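Long-range contacts in tryptophan synthase alpha-subunit (PDB 1GEQ), which forms the alpha part of the alpha2beta2 tryptophan synthase and cleaves indoleglycerol phosphate to indole and glyceraldehyde 3-phosphate: residues 1-5 with 192-196; 27-31 with 238-243; 72-76 with 107-111; 65-69 with 100-104; 139-143 with 162-166. One frame throughout, in Å; residues are numbered along the deposited sequence.

Contact 1 of 5, residues 1-5 with 192-196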
# COMPACT_ATOMS: atom_id res chain seq x y z
N MET A 1 -3.82 1.46 -11.92
CA MET A 1 -3.43 2.89 -11.95
C MET A 1 -1.92 3.03 -12.06
O MET A 1 -1.37 4.12 -11.94
CB MET A 1 -3.97 3.61 -10.70
CG MET A 1 -3.58 3.01 -9.37
SD MET A 1 -4.61 3.64 -7.98
CE MET A 1 -3.85 5.26 -7.73
N PHE A 2 -1.26 1.91 -12.33
CA PHE A 2 0.19 1.88 -12.50
C PHE A 2 0.55 1.03 -13.73
O PHE A 2 -0.26 0.21 -14.17
CB PHE A 2 0.84 1.30 -11.23
CG PHE A 2 0.24 -0.02 -10.78
CD1 PHE A 2 0.56 -1.20 -11.44
CD2 PHE A 2 -0.65 -0.06 -9.72
CE1 PHE A 2 -0.02 -2.41 -11.05
CE2 PHE A 2 -1.23 -1.27 -9.31
CZ PHE A 2 -0.92 -2.45 -9.98
N LYS A 3 1.76 1.22 -14.26
CA LYS A 3 2.21 0.45 -15.43
C LYS A 3 2.37 -1.02 -15.09
O LYS A 3 2.74 -1.35 -13.96
CB LYS A 3 3.58 0.94 -15.92
CG LYS A 3 3.73 2.44 -16.15
CD LYS A 3 5.18 2.73 -16.56
CE LYS A 3 5.45 4.22 -16.73
NZ LYS A 3 6.88 4.45 -17.13
N ASP A 4 2.11 -1.89 -16.06
CA ASP A 4 2.28 -3.32 -15.84
C ASP A 4 3.75 -3.61 -15.55
O ASP A 4 4.64 -3.00 -16.16
CB ASP A 4 1.83 -4.13 -17.08
CG ASP A 4 0.32 -4.30 -17.14
OD1 ASP A 4 -0.18 -4.73 -18.20
OD2 ASP A 4 -0.36 -4.02 -16.13
N GLY A 5 3.99 -4.52 -14.61
CA GLY A 5 5.34 -4.89 -14.24
C GLY A 5 5.96 -3.99 -13.19
O GLY A 5 7.14 -4.08 -12.89
N ASN A 192 -10.05 -5.10 -13.16
CA ASN A 192 -9.07 -4.14 -12.63
C ASN A 192 -7.69 -4.78 -12.57
O ASN A 192 -7.57 -6.00 -12.56
CB ASN A 192 -9.43 -3.71 -11.20
CG ASN A 192 -10.46 -2.61 -11.17
OD1 ASN A 192 -11.63 -2.85 -10.88
ND2 ASN A 192 -10.03 -1.40 -11.47
N LYS A 193 -6.65 -3.95 -12.56
CA LYS A 193 -5.30 -4.49 -12.45
C LYS A 193 -5.18 -5.03 -11.03
O LYS A 193 -5.93 -4.62 -10.15
CB LYS A 193 -4.25 -3.39 -12.68
CG LYS A 193 -4.21 -2.87 -14.11
CD LYS A 193 -2.96 -2.04 -14.35
CE LYS A 193 -2.81 -1.67 -15.83
NZ LYS A 193 -1.41 -1.29 -16.16
N VAL A 194 -4.25 -5.95 -10.83
CA VAL A 194 -4.05 -6.55 -9.52
C VAL A 194 -2.61 -6.37 -9.07
O VAL A 194 -1.68 -6.52 -9.86
CB VAL A 194 -4.36 -8.08 -9.55
CG1 VAL A 194 -3.99 -8.72 -8.24
CG2 VAL A 194 -5.84 -8.31 -9.85
N ALA A 195 -2.43 -6.04 -7.79
CA ALA A 195 -1.10 -5.89 -7.22
C ALA A 195 -1.08 -6.91 -6.08
O ALA A 195 -2.12 -7.16 -5.46
CB ALA A 195 -0.90 -4.47 -6.68
N VAL A 196 0.07 -7.51 -5.83
CA VAL A 196 0.17 -8.51 -4.77
C VAL A 196 1.19 -8.11 -3.70
O VAL A 196 2.24 -7.55 -3.99
CB VAL A 196 0.60 -9.89 -5.33
CG1 VAL A 196 -0.44 -10.40 -6.34
CG2 VAL A 196 1.98 -9.78 -5.99
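Met-1 and Lys-193 bring the two backbones nearest, with their CA atoms still 7.6 Å apart. No sheet pairing spans this gap: residues 1-5 form an irregular lead-in to strand 6-12, while 192-196 run into strand 194-197, and side chains do the joining. Lys-193 does most of it. Its CG stands anti to the carbonyl carbon (chi1 -68°), and beyond it the chain is fully extended, carrying the ammonium group across to residues 2-4. There NZ donates to the backbone O of Phe-2 at 2.7 Å, approaching in the carbonyl plane, and also forms a salt bridge with Asp-4, NZ to OD2 2.9 Å. The carboxylate is met from above, 66° out of its plane. Asp-4 OD2 takes a second hydrogen bond from the amide of Asn-215, which helps to hold the acceptor in place. A methionine in place of Lys-193 would probably leave Asp-4 without its countercharge and the Phe-2 carbonyl without this donor. Deeper in, the ring of Phe-2 points inward. Its CZ lies 3.9 Å from CB of Ala-195, an oblique approach, and the backbone O of Val-194 sits at the ring edge, 4.1 Å from the same CZ. Phe-159 adds an edge-to-face partner, and Ile-8 touches both Phe-2 and Ala-195. Since both segments lie where strands 6-12 and 194-197 begin, Phe-2 packs at the N-terminal end of the TIM barrel, with the exposed Asp-4 and its partner Lys-193 toward the solvent.

Contact 2 of 5, residues 27-31 with 238-243; sequences ALDEY and LKKKVE
Leu-28 and Lys-239 bring residues 27-31, at and just after helix 18-28, to 6.3 Å from helix 235-246, CA to CA, and one turn further on Tyr-31 and Val-242 are 7.5 Å apart. The buried side is apolar. CD2 of Leu-28 meets CG2 of Val-242 at 3.6 Å and also reaches CB of Leu-238, while the other branch of the valine, CG1, lies 3.6 Å from CB of Tyr-31 and comes obliquely to its ring. Val-242 is thus wedged between Leu-28 and Tyr-31, one methyl for each. In the TIM barrel this is the seam where the first helix after strand 6-12 meets the C-terminal helix, closing the outer ring of helices. Strand 6-12 lies beneath, with Pro-9 touching Leu-28 and Leu-7 touching Val-242. Toward the outside the contact becomes polar. The ring of Tyr-31, its CG anti to the carbonyl carbon (chi1 -50°), extends over to helix 235-246, and its hydroxyl donates to OE2 of Glu-243 in a short bond of 2.5 Å. The carboxylate oxygen uses its anti lone pair, and ring and carboxylate planes stand 54° apart. One face of the ring carries CG of Glu-30, 3.7 Å above the plane. Lys-239 bends at chi3 and chi4 beside this group, its CD 4.1 Å from CB of Ala-27. Its NZ is 4.5 Å from OE1 of Glu-30, opposite charges beyond salt-bridge range that may nonetheless attract each other weakly.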
# COMPACT_ATOMS: atom_id res chain seq x y z
N ALA A 27 13.95 8.91 -2.80
CA ALA A 27 15.01 8.01 -3.25
C ALA A 27 14.49 6.80 -4.02
O ALA A 27 15.17 6.29 -4.91
CB ALA A 27 15.84 7.55 -2.05
N LEU A 28 13.29 6.32 -3.69
CA LEU A 28 12.73 5.15 -4.36
C LEU A 28 11.86 5.48 -5.57
O LEU A 28 11.51 4.60 -6.36
CB LEU A 28 11.91 4.31 -3.38
CG LEU A 28 12.63 3.71 -2.17
CD1 LEU A 28 11.62 3.01 -1.26
CD2 LEU A 28 13.69 2.74 -2.64
N ASP A 29 11.49 6.75 -5.70
CA ASP A 29 10.62 7.17 -6.79
C ASP A 29 11.02 6.71 -8.19
O ASP A 29 10.17 6.26 -8.96
CB ASP A 29 10.48 8.69 -6.79
CG ASP A 29 9.30 9.16 -7.61
OD1 ASP A 29 9.35 10.28 -8.16
OD2 ASP A 29 8.31 8.40 -7.70
N GLU A 30 12.30 6.79 -8.54
CA GLU A 30 12.74 6.39 -9.87
C GLU A 30 12.54 4.91 -10.19
O GLU A 30 12.65 4.51 -11.34
CB GLU A 30 14.20 6.76 -10.12
CG GLU A 30 15.19 6.08 -9.20
CD GLU A 30 16.62 6.24 -9.68
OE1 GLU A 30 17.51 6.55 -8.86
OE2 GLU A 30 16.86 6.04 -10.89
N TYR A 31 12.26 4.10 -9.18
CA TYR A 31 12.06 2.67 -9.41
C TYR A 31 10.60 2.27 -9.24
O TYR A 31 10.21 1.17 -9.63
CB TYR A 31 12.87 1.81 -8.42
CG TYR A 31 14.33 2.15 -8.27
CD1 TYR A 31 14.78 2.91 -7.19
CD2 TYR A 31 15.28 1.65 -9.16
CE1 TYR A 31 16.13 3.16 -7.00
CE2 TYR A 31 16.64 1.90 -8.98
CZ TYR A 31 17.05 2.66 -7.89
OH TYR A 31 18.40 2.89 -7.70
N LEU A 238 17.90 0.94 0.99
CA LEU A 238 16.59 0.74 0.39
C LEU A 238 16.74 0.67 -1.13
O LEU A 238 16.17 -0.20 -1.78
CB LEU A 238 15.64 1.89 0.77
CG LEU A 238 15.22 1.98 2.24
CD1 LEU A 238 14.43 3.27 2.48
CD2 LEU A 238 14.41 0.75 2.63
N LYS A 239 17.53 1.58 -1.70
CA LYS A 239 17.75 1.61 -3.14
C LYS A 239 18.42 0.31 -3.58
O LYS A 239 18.05 -0.28 -4.59
CB LYS A 239 18.63 2.81 -3.52
CG LYS A 239 18.10 4.15 -3.00
CD LYS A 239 19.01 5.32 -3.38
CE LYS A 239 18.96 5.63 -4.87
NZ LYS A 239 20.27 5.40 -5.54
N LYS A 240 19.41 -0.14 -2.81
CA LYS A 240 20.12 -1.36 -3.14
C LYS A 240 19.20 -2.58 -3.10
O LYS A 240 19.34 -3.49 -3.92
CB LYS A 240 21.30 -1.56 -2.19
CG LYS A 240 22.49 -0.68 -2.54
CD LYS A 240 23.19 -1.20 -3.78
CE LYS A 240 24.11 -2.36 -3.44
NZ LYS A 240 24.30 -3.30 -4.58
N LYS A 241 18.26 -2.59 -2.17
CA LYS A 241 17.33 -3.71 -2.07
C LYS A 241 16.35 -3.71 -3.25
O LYS A 241 16.06 -4.76 -3.82
CB LYS A 241 16.59 -3.67 -0.73
CG LYS A 241 15.47 -4.68 -0.59
CD LYS A 241 15.87 -6.08 -1.05
CE LYS A 241 16.41 -6.96 0.07
NZ LYS A 241 16.28 -8.40 -0.30
N VAL A 242 15.82 -2.54 -3.60
CA VAL A 242 14.89 -2.45 -4.72
C VAL A 242 15.65 -2.82 -5.99
O VAL A 242 15.13 -3.51 -6.87
CB VAL A 242 14.30 -1.02 -4.86
CG1 VAL A 242 13.49 -0.91 -6.14
CG2 VAL A 242 13.42 -0.71 -3.65
N GLU A 243 16.90 -2.38 -6.09
CA GLU A 243 17.71 -2.70 -7.25
C GLU A 243 17.85 -4.20 -7.40
O GLU A 243 17.71 -4.74 -8.50
CB GLU A 243 19.08 -2.03 -7.15
CG GLU A 243 19.17 -0.74 -7.92
CD GLU A 243 20.44 0.05 -7.62
OE1 GLU A 243 21.51 -0.57 -7.48
OE2 GLU A 243 20.35 1.29 -7.55

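Contact 3 of 5, residues 72-76 with 107-111; sequences VKEFR and SGVDG
Arg-76 and Gly-108 form the tight part of this contact. The arginine turns its side toward the loop, and both NE and NH2 donate to the one carbonyl O of Gly-108, at 2.9 Å from NE and 3.1 Å from NH2. That oxygen lies in the guanidinium plane, and the NH2 bond runs nearly along the C=O axis. NH2 also forms a salt bridge with Asp-110, 2.6 Å to OD1, although guanidinium and carboxylate planes are 52° apart. A bend at chi2 (-67°) lays the arginine chain across Gly-108. The glycine leaves helix 97-107 in a Schellman motif with positive phi (117°), and a beta carbon here would run into Arg-76 CG as well as the preceding carbonyl. NH1 binds the backbone O atoms of Ser-79 and Thr-81, which fixes the rotation of the guanidinium further, and Asp-110 OD1 also accepts from the backbone N of Ile-83. Beside this polar grip Val-72 presses CG1 against the backbone, 3.5 Å from Ser-107 O, and reaches CG2 of Val-109 at 4.1 Å. Packing slackens toward the solvent: Lys-73 approaches through its backbone, CA 3.7 Å from Ser-107 O, while its side chain turns off toward the solvent, and the hydroxyl of Ser-107 turns back to the carbonyl of Glu-103. The contact thus ties residues 72-76 of helix 65-76 to the link between helix 97-107 and strand 111-114, above strands 35-38 and 83-87, where Val-72 rests on Leu-37 and Val-109 on Leu-85.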
# COMPACT_ATOMS: atom_id res chain seq x y z
N VAL A 72 2.96 13.73 1.63
CA VAL A 72 2.45 13.67 0.27
C VAL A 72 2.54 15.03 -0.42
O VAL A 72 2.94 15.12 -1.59
CB VAL A 72 0.98 13.20 0.23
CG1 VAL A 72 0.43 13.30 -1.19
CG2 VAL A 72 0.89 11.76 0.73
N LYS A 73 2.17 16.08 0.29
CA LYS A 73 2.21 17.42 -0.28
C LYS A 73 3.64 17.73 -0.73
O LYS A 73 3.86 18.16 -1.86
CB LYS A 73 1.76 18.44 0.76
CG LYS A 73 1.38 19.78 0.16
CD LYS A 73 1.38 20.87 1.22
CE LYS A 73 2.79 21.16 1.71
NZ LYS A 73 2.95 20.93 3.17
N GLU A 74 4.60 17.51 0.16
CA GLU A 74 6.00 17.77 -0.16
C GLU A 74 6.50 16.91 -1.30
O GLU A 74 7.26 17.36 -2.16
CB GLU A 74 6.87 17.54 1.07
CG GLU A 74 6.82 18.70 2.04
CD GLU A 74 7.41 19.96 1.44
OE1 GLU A 74 6.83 21.04 1.64
OE2 GLU A 74 8.46 19.86 0.76
N PHE A 75 6.07 15.65 -1.31
CA PHE A 75 6.47 14.73 -2.36
C PHE A 75 5.92 15.20 -3.70
O PHE A 75 6.59 15.10 -4.73
CB PHE A 75 5.93 13.33 -2.04
CG PHE A 75 6.29 12.30 -3.07
CD1 PHE A 75 7.59 11.82 -3.17
CD2 PHE A 75 5.33 11.80 -3.93
CE1 PHE A 75 7.93 10.85 -4.12
CE2 PHE A 75 5.65 10.84 -4.89
CZ PHE A 75 6.95 10.37 -4.98
N ARG A 76 4.69 15.70 -3.69
CA ARG A 76 4.03 16.18 -4.89
C ARG A 76 4.78 17.32 -5.56
O ARG A 76 4.60 17.57 -6.75
CB ARG A 76 2.59 16.61 -4.57
CG ARG A 76 1.61 15.45 -4.53
CD ARG A 76 1.46 14.86 -5.92
NE ARG A 76 0.70 13.61 -5.93
CZ ARG A 76 1.20 12.44 -6.32
NH1 ARG A 76 2.45 12.36 -6.73
NH2 ARG A 76 0.44 11.35 -6.30
N SER A 107 -4.21 17.13 -0.84
CA SER A 107 -2.77 16.96 -0.67
C SER A 107 -2.09 16.32 -1.88
O SER A 107 -0.88 16.44 -2.05
CB SER A 107 -2.49 16.12 0.58
OG SER A 107 -3.08 16.71 1.72
N GLY A 108 -2.87 15.62 -2.69
CA GLY A 108 -2.31 14.97 -3.87
C GLY A 108 -2.41 13.45 -3.88
O GLY A 108 -1.78 12.79 -4.71
N VAL A 109 -3.21 12.90 -2.96
CA VAL A 109 -3.40 11.45 -2.87
C VAL A 109 -4.27 10.97 -4.03
O VAL A 109 -5.29 11.58 -4.33
CB VAL A 109 -4.08 11.05 -1.54
CG1 VAL A 109 -4.44 9.56 -1.56
CG2 VAL A 109 -3.14 11.36 -0.37
N ASP A 110 -3.88 9.87 -4.67
CA ASP A 110 -4.64 9.35 -5.81
C ASP A 110 -5.65 8.27 -5.43
O ASP A 110 -6.78 8.27 -5.93
CB ASP A 110 -3.68 8.82 -6.86
CG ASP A 110 -2.67 9.85 -7.29
OD1 ASP A 110 -1.48 9.72 -6.91
OD2 ASP A 110 -3.07 10.80 -7.99
N GLY A 111 -5.24 7.36 -4.56
CA GLY A 111 -6.14 6.30 -4.16
C GLY A 111 -6.08 6.03 -2.68
O GLY A 111 -5.17 6.49 -1.98

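Contact 4 of 5, residues 65-69 with 100-104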
# COMPACT_ATOMS: atom_id res chain seq x y z
N LEU A 65 -1.49 12.30 12.55
CA LEU A 65 -2.26 12.02 11.34
C LEU A 65 -2.00 12.98 10.19
O LEU A 65 -1.70 12.54 9.08
CB LEU A 65 -3.76 12.04 11.65
CG LEU A 65 -4.65 11.74 10.43
CD1 LEU A 65 -4.53 10.27 10.07
CD2 LEU A 65 -6.10 12.10 10.73
N ARG A 66 -2.13 14.27 10.45
CA ARG A 66 -1.94 15.29 9.42
C ARG A 66 -0.55 15.30 8.81
O ARG A 66 -0.36 15.78 7.68
CB ARG A 66 -2.28 16.67 9.99
CG ARG A 66 -3.70 16.75 10.54
CD ARG A 66 -4.56 17.79 9.81
NE ARG A 66 -5.80 17.22 9.30
CZ ARG A 66 -6.73 16.63 10.05
NH1 ARG A 66 -6.56 16.52 11.37
NH2 ARG A 66 -7.82 16.13 9.49
N GLU A 67 0.44 14.77 9.52
CA GLU A 67 1.80 14.74 8.99
C GLU A 67 1.85 13.88 7.74
O GLU A 67 2.73 14.04 6.90
CB GLU A 67 2.78 14.23 10.05
CG GLU A 67 3.12 15.28 11.09
CD GLU A 67 3.94 14.73 12.24
OE1 GLU A 67 4.23 15.50 13.17
OE2 GLU A 67 4.28 13.52 12.21
N ALA A 68 0.91 12.95 7.62
CA ALA A 68 0.85 12.08 6.45
C ALA A 68 0.58 12.96 5.24
O ALA A 68 1.19 12.80 4.19
CB ALA A 68 -0.26 11.05 6.62
N PHE A 69 -0.34 13.91 5.40
CA PHE A 69 -0.69 14.80 4.32
C PHE A 69 0.47 15.73 3.97
O PHE A 69 0.60 16.16 2.83
CB PHE A 69 -1.94 15.63 4.68
CG PHE A 69 -3.17 14.80 4.92
CD1 PHE A 69 -3.56 13.82 4.00
CD2 PHE A 69 -3.95 14.99 6.06
CE1 PHE A 69 -4.72 13.06 4.21
CE2 PHE A 69 -5.10 14.24 6.28
CZ PHE A 69 -5.49 13.27 5.35
N PHE A 100 -11.90 13.55 5.56
CA PHE A 100 -10.65 12.85 5.32
C PHE A 100 -10.33 12.76 3.84
O PHE A 100 -9.27 13.22 3.39
CB PHE A 100 -10.70 11.45 5.92
CG PHE A 100 -9.36 10.78 6.01
CD1 PHE A 100 -8.69 10.69 7.23
CD2 PHE A 100 -8.75 10.25 4.88
CE1 PHE A 100 -7.43 10.10 7.32
CE2 PHE A 100 -7.49 9.65 4.95
CZ PHE A 100 -6.83 9.57 6.18
N LEU A 101 -11.23 12.15 3.08
CA LEU A 101 -11.03 11.98 1.64
C LEU A 101 -10.74 13.31 0.94
O LEU A 101 -9.90 13.38 0.04
CB LEU A 101 -12.25 11.30 1.02
CG LEU A 101 -12.53 9.88 1.53
CD1 LEU A 101 -13.71 9.27 0.79
CD2 LEU A 101 -11.29 9.01 1.35
N ALA A 102 -11.44 14.36 1.35
CA ALA A 102 -11.27 15.69 0.76
C ALA A 102 -9.85 16.24 0.96
O ALA A 102 -9.21 16.69 0.01
CB ALA A 102 -12.29 16.66 1.35
N GLU A 103 -9.38 16.21 2.20
CA GLU A 103 -8.05 16.71 2.50
C GLU A 103 -6.99 15.82 1.84
O GLU A 103 -5.94 16.30 1.42
CB GLU A 103 -7.83 16.76 4.02
CG GLU A 103 -6.60 17.54 4.45
CD GLU A 103 -6.51 17.70 5.96
OE1 GLU A 103 -5.61 18.42 6.44
OE2 GLU A 103 -7.35 17.10 6.67
N ALA A 104 -7.28 14.52 1.75
CA ALA A 104 -6.34 13.59 1.13
C ALA A 104 -6.17 13.97 -0.34
O ALA A 104 -5.05 14.08 -0.84
CB ALA A 104 -6.87 12.16 1.24
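Phe-69 drives the edge of its ring toward the face of Phe-100, a T-shaped pair with ring centroids 5.5 Å apart and planes at 63°. The leading atom is CZ of Phe-69, which stands 4.0 Å from CZ of Phe-100, toward the rim of that ring. The Phe-69 ring is held from two further directions. Glu-103 lays its CG over one face in a CH-pi contact, 4.2 Å from the centroid, and CE1 of Phe-69 comes within 3.5 Å of CA of Ala-104. Leu-65 meets Phe-100 at its edge, CD1 to CE1. Around this apolar group lies an ionic clasp at the surface. Glu-103, with CG anti to its backbone nitrogen (chi1 -167°) and the rest extended, passes across the Phe-69 ring to reach Arg-66, which grips OE2 side-on with NE at 3.1 Å and NH2 at 3.0 Å; NE has a weak bond to OE1 as well. The NH2 bond uses the syn lone pair, and guanidinium and carboxylate lie nearly coplanar. A leucine replacing Glu-103 would probably leave the Arg-66 guanidinium without its carboxylate partner and free to swing into solvent. The bend of Arg-66 at chi2 and chi3 brings its head back to the glutamate. Helices 65-76 and 97-107 approach to 11.1 Å between the axes of these short segments, at 36°. They lie side by side on the outside of the barrel: Phe-69 and Phe-100 rest on Leu-85 of strand 83-87, Phe-100 also on Ile-112 of strand 111-114, and Leu-101 faces helix 122-132.

Contact 5 of 5, residues 139-143 with 162-166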
# COMPACT_ATOMS: atom_id res chain seq x y z
N LEU A 139 -8.80 -4.89 -0.64
CA LEU A 139 -7.94 -6.05 -0.51
C LEU A 139 -8.70 -7.36 -0.47
O LEU A 139 -9.90 -7.40 -0.19
CB LEU A 139 -7.04 -5.90 0.72
CG LEU A 139 -7.55 -6.19 2.12
CD1 LEU A 139 -7.58 -7.69 2.35
CD2 LEU A 139 -6.63 -5.52 3.14
N ALA A 140 -8.00 -8.43 -0.81
CA ALA A 140 -8.57 -9.76 -0.81
C ALA A 140 -7.47 -10.67 -0.29
O ALA A 140 -6.30 -10.52 -0.65
CB ALA A 140 -9.00 -10.17 -2.23
N ALA A 141 -7.85 -11.60 0.59
CA ALA A 141 -6.92 -12.55 1.18
C ALA A 141 -7.23 -13.91 0.58
O ALA A 141 -8.20 -14.05 -0.16
CB ALA A 141 -7.12 -12.58 2.70
N PRO A 142 -6.41 -14.92 0.88
CA PRO A 142 -6.63 -16.27 0.33
C PRO A 142 -7.99 -16.93 0.65
O PRO A 142 -8.40 -17.87 -0.05
CB PRO A 142 -5.45 -17.05 0.88
CG PRO A 142 -4.36 -16.02 0.92
CD PRO A 142 -5.09 -14.84 1.53
N ASN A 143 -8.69 -16.47 1.68
CA ASN A 143 -9.98 -17.07 2.03
C ASN A 143 -11.13 -16.32 1.38
O ASN A 143 -12.30 -16.54 1.69
CB ASN A 143 -10.17 -17.13 3.55
CG ASN A 143 -10.26 -15.77 4.19
OD1 ASN A 143 -9.58 -14.83 3.77
ND2 ASN A 143 -11.08 -15.65 5.23
N LEU A 162 -4.09 -7.97 -3.50
CA LEU A 162 -4.11 -9.33 -2.97
C LEU A 162 -3.03 -9.46 -1.90
O LEU A 162 -1.87 -9.10 -2.13
CB LEU A 162 -3.82 -10.35 -4.09
CG LEU A 162 -4.69 -10.28 -5.35
CD1 LEU A 162 -4.39 -11.49 -6.24
CD2 LEU A 162 -6.14 -10.25 -4.97
N VAL A 163 -3.40 -9.98 -0.73
CA VAL A 163 -2.43 -10.13 0.34
C VAL A 163 -2.43 -11.56 0.88
O VAL A 163 -3.35 -12.33 0.61
CB VAL A 163 -2.71 -9.16 1.52
CG1 VAL A 163 -2.55 -7.72 1.06
CG2 VAL A 163 -4.13 -9.40 2.06
N SER A 164 -1.39 -11.91 1.63
CA SER A 164 -1.28 -13.24 2.21
C SER A 164 -1.92 -13.24 3.60
O SER A 164 -1.94 -12.20 4.26
CB SER A 164 0.20 -13.63 2.30
OG SER A 164 0.36 -15.03 2.16
N LEU A 165 -2.41 -14.39 4.05
CA LEU A 165 -3.06 -14.48 5.36
C LEU A 165 -2.36 -13.71 6.48
O LEU A 165 -3.02 -13.01 7.24
CB LEU A 165 -3.25 -15.95 5.76
CG LEU A 165 -4.45 -16.63 5.09
CD1 LEU A 165 -4.41 -18.13 5.35
CD2 LEU A 165 -5.74 -16.03 5.61
N TYR A 166 -1.04 -13.84 6.58
CA TYR A 166 -0.32 -13.12 7.63
C TYR A 166 1.11 -12.79 7.19
O TYR A 166 1.36 -11.87 6.42
CB TYR A 166 -0.27 -13.96 8.91
CG TYR A 166 -1.56 -14.62 9.34
CD1 TYR A 166 -2.54 -13.93 10.05
CD2 TYR A 166 -1.77 -15.97 9.08
CE1 TYR A 166 -3.69 -14.59 10.50
CE2 TYR A 166 -2.91 -16.63 9.52
CZ TYR A 166 -3.87 -15.93 10.22
OH TYR A 166 -5.00 -16.60 10.66
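A parallel beta bridge between Ala-140 and Leu-162 joins the two strands of a beta-alpha-beta crossover in the TIM barrel, strand 135-140, helix 146-155 and strand 159-163. The CA atoms of the bridged pair are 5.0 Å apart. The backbone N of Val-163 donates to Ala-140 O at 3.0 Å, nearly straight at 167°, and the CA-H of Leu-162 points at the same oxygen. Ala-140 CB and Leu-162 CD2 meet at 4.0 Å on the sheet face covered by helix 177-189, where Leu-182, Leu-183 and Ala-186 pack on Leu-162. Leu-139 and Val-163 meet on the other face, CD1 to CG2 3.9 Å. The side chain of Val-163 is about 7 Å from those of the proton acceptors Glu-36 and Asp-47, which places this contact at the catalytic, C-terminal end of the barrel. Past the bridge the chains become loops, and Pro-142 takes over, its CD 4.0 Å from CG of Leu-165. The same CD presses to 3.2 Å from Val-163 O, a buried carbonyl oxygen with no hydrogen-bond partner in the model.

All five contacts belong to one closed eight-stranded barrel with its surrounding helices. Contacts 3 and 4 are neighbours, centres 9 Å apart; both use helix 65-76, their segments alternate along the chain, and Val-109 N probably bonds to Ala-104 O. Contacts 1 and 5 meet in adjacent strands 194-197 and 159-163, where Ala-195 O probably accepts from Leu-162 N. Contact 2 crosses contact 1 in sequence, and these two, pairing early segments with late ones, enclose contacts 3, 4 and 5 and tie the N-terminal part of the chain to its C-terminal part, which closes the barrel. Contacts 3 and 5 lie on opposite sides of the chain's centre, with centres 27 Å apart; 3 and 4 close before 5 opens along the chain.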